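Local coordinates for protein multicopper oxidase (Pseudomonas thermotolerans, PDB 6VOW) that probably oxidises phenolic and related substrates at one copper site and passes the electrons to a copper cluster that reduces dioxygen, as laccases do, at residues 246-254 and 407-415. Sequence-based numbering, arbitrary orientation.
Sequences LDGHPIEPR and IIPYFTDTY
Leu246 lays its CD1 methyl against the Tyr410 ring, 3.7 Å from Tyr410 CD2, the two side chains crossing at about a right angle, while the CG2 methyl of Ile251 lies alongside Tyr410 CB. The ring is placed here because its CG sits between the backbone N and the carbonyl carbon (chi1 63°). Strands 249-254 and 410-412 run nearly antiparallel, at 162°, yet their axes stay 7.0 Å apart. Each is the outermost strand of its own sheet, and in place of direct backbone pairing, water is laid into the seam. The oxygen of one water lies 2.6 Å from His249 O and 2.8 Å from Phe411 O, within donating distance of both, though further acceptors compete for its protons; another accepts from Phe411 N and reaches Pro250 O only weakly. At one end the Arg254 and Ile408 side chains run in opposing directions, Arg254 CD and NH1 against Ile408 CD1, and a third water, in the guanidinium plane, links NH1 to Ile408 O. At the buried end, Asp247 OD2 lies 2.8 Å from Thr412 OG1, whose single proton may go instead to Thr414 O. Farther along, a water in the His249 ring plane bridges NE2 and Asp413 OD2, its oxygen 2.6 Å from OD2. Asp413 OD1 meets both His96 and the hydroxyl of Thr414, which in turn bonds copper ligand His391. Two cupredoxin-type domains thus meet through a hydrated seam, its apolar patch set between the Arg254 water bridge and the carboxylates of Asp247 and Asp413; the Asp413 side chain, salt-bridged to Arg267 and about 6 Å from a bound copper ion, is consistent with a second shell orienting the cluster histidines.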
loop_
_atom_site.group_PDB
_atom_site.type_symbol
_atom_site.label_atom_id
_atom_site.label_comp_id
_atom_site.label_asym_id
_atom_site.label_seq_id
_atom_site.Cartn_x
_atom_site.Cartn_y
_atom_site.Cartn_z
ATOM N N LEU A 246 3.985 8.887 5.745
ATOM C CA LEU A 246 2.711 8.266 5.269
ATOM C C LEU A 246 2.788 7.924 3.791
ATOM O O LEU A 246 3.071 8.828 2.909
ATOM C CB LEU A 246 1.551 9.194 5.494
ATOM C CG LEU A 246 1.476 9.997 6.761
ATOM C CD1 LEU A 246 0.341 11.058 6.653
ATOM C CD2 LEU A 246 1.319 9.065 7.949
ATOM N N ASP A 247 2.587 6.625 3.525
ATOM C CA ASP A 247 2.497 6.107 2.171
ATOM C C ASP A 247 3.815 6.457 1.451
ATOM O O ASP A 247 3.839 6.974 0.350
ATOM C CB ASP A 247 1.247 6.694 1.505
ATOM C CG ASP A 247 -0.018 6.535 2.404
ATOM O OD1 ASP A 247 -0.288 5.440 2.865
ATOM O OD2 ASP A 247 -0.686 7.535 2.718
ATOM N N GLY A 248 4.903 6.146 2.138
ATOM C CA GLY A 248 6.300 6.323 1.631
ATOM C C GLY A 248 6.812 7.756 1.488
ATOM O O GLY A 248 7.779 8.004 0.753
ATOM N N HIS A 249 6.180 8.725 2.159
ATOM C CA HIS A 249 6.613 10.119 2.062
ATOM C C HIS A 249 6.653 10.811 3.409
ATOM O O HIS A 249 5.663 10.807 4.144
ATOM C CB HIS A 249 5.742 10.853 1.133
ATOM C CG HIS A 249 5.872 10.354 -0.237
ATOM N ND1 HIS A 249 6.848 10.780 -1.106
ATOM C CD2 HIS A 249 5.223 9.355 -0.852
ATOM C CE1 HIS A 249 6.732 10.106 -2.236
ATOM N NE2 HIS A 249 5.752 9.232 -2.097
ATOM N N PRO A 250 7.819 11.341 3.776
ATOM C CA PRO A 250 8.021 11.926 5.086
ATOM C C PRO A 250 7.070 13.039 5.473
ATOM O O PRO A 250 6.578 13.720 4.609
ATOM C CB PRO A 250 9.414 12.507 4.944
ATOM C CG PRO A 250 10.100 11.435 4.099
ATOM C CD PRO A 250 9.092 11.224 3.036
ATOM N N ILE A 251 6.773 13.213 6.750
ATOM C CA ILE A 251 5.950 14.382 7.139
ATOM C C ILE A 251 6.776 15.060 8.235
ATOM O O ILE A 251 7.784 14.486 8.732
ATOM C CB ILE A 251 4.506 14.004 7.660
ATOM C CG1 ILE A 251 4.601 12.969 8.798
ATOM C CG2 ILE A 251 3.538 13.572 6.485
ATOM C CD1 ILE A 251 3.267 12.489 9.347
ATOM N N GLU A 252 6.343 16.262 8.618
ATOM C CA GLU A 252 6.708 16.806 9.918
ATOM C C GLU A 252 6.197 15.804 10.956
ATOM O O GLU A 252 4.987 15.520 11.027
ATOM C CB GLU A 252 6.113 18.197 10.174
ATOM C CG GLU A 252 6.500 18.824 11.521
ATOM C CD GLU A 252 8.010 19.029 11.654
ATOM O OE1 GLU A 252 8.715 19.351 10.655
ATOM O OE2 GLU A 252 8.508 18.833 12.779
ATOM N N PRO A 253 7.117 15.228 11.751
ATOM C CA PRO A 253 6.647 14.283 12.728
ATOM C C PRO A 253 5.591 14.858 13.666
ATOM O O PRO A 253 5.715 15.997 14.054
ATOM C CB PRO A 253 7.914 13.859 13.476
ATOM C CG PRO A 253 8.998 14.216 12.587
ATOM C CD PRO A 253 8.575 15.353 11.760
ATOM N N ARG A 254 4.631 14.011 14.046
ATOM C CA ARG A 254 3.352 14.346 14.734
ATOM C C ARG A 254 3.046 13.126 15.595
ATOM O O ARG A 254 3.267 11.960 15.105
ATOM C CB ARG A 254 2.286 14.376 13.647
ATOM C CG ARG A 254 1.194 15.356 13.775
ATOM C CD ARG A 254 0.381 15.412 12.454
ATOM N NE ARG A 254 -0.281 14.188 11.910
ATOM C CZ ARG A 254 -0.514 13.995 10.588
ATOM N NH1 ARG A 254 -0.113 14.874 9.651
ATOM N NH2 ARG A 254 -1.144 12.919 10.154
ATOM N N ILE A 407 -6.841 18.924 6.952
ATOM C CA ILE A 407 -5.632 18.300 6.346
ATOM C C ILE A 407 -4.350 19.093 6.620
ATOM O O ILE A 407 -4.301 20.288 6.389
ATOM C CB ILE A 407 -5.786 18.124 4.826
ATOM C CG1 ILE A 407 -6.967 17.167 4.525
ATOM C CG2 ILE A 407 -4.478 17.642 4.162
ATOM C CD1 ILE A 407 -6.703 15.707 4.796
ATOM N N ILE A 408 -3.322 18.403 7.103
ATOM C CA ILE A 408 -1.956 18.894 7.024
ATOM C C ILE A 408 -1.449 18.317 5.733
ATOM O O ILE A 408 -1.269 17.103 5.654
ATOM C CB ILE A 408 -1.067 18.366 8.150
ATOM C CG1 ILE A 408 -1.640 18.850 9.499
ATOM C CG2 ILE A 408 0.396 18.795 7.878
ATOM C CD1 ILE A 408 -0.795 18.441 10.671
ATOM N N PRO A 409 -1.219 19.180 4.735
ATOM C CA PRO A 409 -0.964 18.715 3.382
ATOM C C PRO A 409 0.208 17.811 3.315
ATOM O O PRO A 409 1.252 18.137 3.881
ATOM C CB PRO A 409 -0.609 20.012 2.630
ATOM C CG PRO A 409 -1.343 21.053 3.344
ATOM C CD PRO A 409 -1.215 20.672 4.794
ATOM N N TYR A 410 0.054 16.710 2.582
ATOM C CA TYR A 410 1.094 15.712 2.522
ATOM C C TYR A 410 0.990 15.012 1.209
ATOM O O TYR A 410 -0.046 15.134 0.515
ATOM C CB TYR A 410 0.942 14.719 3.688
ATOM C CG TYR A 410 -0.362 13.920 3.650
ATOM C CD1 TYR A 410 -1.605 14.519 3.878
ATOM C CD2 TYR A 410 -0.336 12.545 3.385
ATOM C CE1 TYR A 410 -2.777 13.760 3.828
ATOM C CE2 TYR A 410 -1.458 11.784 3.374
ATOM C CZ TYR A 410 -2.675 12.392 3.587
ATOM O OH TYR A 410 -3.731 11.554 3.540
ATOM N N PHE A 411 2.076 14.341 0.856
ATOM C CA PHE A 411 2.236 13.577 -0.389
ATOM C C PHE A 411 1.985 12.133 -0.148
ATOM O O PHE A 411 2.403 11.584 0.834
ATOM C CB PHE A 411 3.670 13.652 -0.927
ATOM C CG PHE A 411 3.994 14.958 -1.639
ATOM C CD1 PHE A 411 3.561 15.177 -2.957
ATOM C CD2 PHE A 411 4.785 15.913 -1.011
ATOM C CE1 PHE A 411 3.823 16.352 -3.603
ATOM C CE2 PHE A 411 5.098 17.113 -1.667
ATOM C CZ PHE A 411 4.611 17.324 -2.962
ATOM N N THR A 412 1.369 11.491 -1.101
ATOM C CA THR A 412 0.940 10.118 -0.980
ATOM C C THR A 412 0.484 9.674 -2.343
ATOM O O THR A 412 0.247 10.509 -3.185
ATOM C CB THR A 412 -0.205 10.016 0.070
ATOM O OG1 THR A 412 -0.668 8.693 0.121
ATOM C CG2 THR A 412 -1.347 10.937 -0.244
ATOM N N ASP A 413 0.397 8.347 -2.547
ATOM C CA ASP A 413 -0.160 7.693 -3.732
ATOM C C ASP A 413 -1.632 7.280 -3.444
ATOM O O ASP A 413 -2.398 6.840 -4.350
ATOM C CB ASP A 413 0.699 6.481 -4.127
ATOM C CG ASP A 413 0.925 5.486 -2.957
ATOM O OD1 ASP A 413 -0.081 4.895 -2.497
ATOM O OD2 ASP A 413 2.093 5.274 -2.481
ATOM N N THR A 414 -2.053 7.448 -2.183
ATOM C CA THR A 414 -3.393 7.046 -1.787
ATOM C C THR A 414 -4.067 7.958 -0.822
ATOM O O THR A 414 -3.470 8.399 0.099
ATOM C CB THR A 414 -3.317 5.618 -1.285
ATOM O OG1 THR A 414 -2.866 4.898 -2.402
ATOM C CG2 THR A 414 -4.699 5.006 -0.942
ATOM N N TYR A 415 -5.330 8.247 -1.064
ATOM C CA TYR A 415 -6.114 9.007 -0.108
ATOM C C TYR A 415 -7.335 8.191 0.294
ATOM O O TYR A 415 -8.096 7.743 -0.548
ATOM C CB TYR A 415 -6.601 10.334 -0.655
ATOM C CG TYR A 415 -7.280 11.129 0.422
ATOM C CD1 TYR A 415 -6.537 11.537 1.550
ATOM C CD2 TYR A 415 -8.650 11.461 0.367
ATOM C CE1 TYR A 415 -7.113 12.239 2.577
ATOM C CE2 TYR A 415 -9.249 12.189 1.423
ATOM C CZ TYR A 415 -8.466 12.590 2.525
ATOM O OH TYR A 415 -8.959 13.324 3.634
HETATM O O HOH W 1 3.925 7.044 -3.067
HETATM O O HOH W 2 3.577 12.069 3.308
HETATM O O HOH W 3 4.169 14.628 2.321
HETATM O O HOH W 4 -0.119 14.993 6.971
#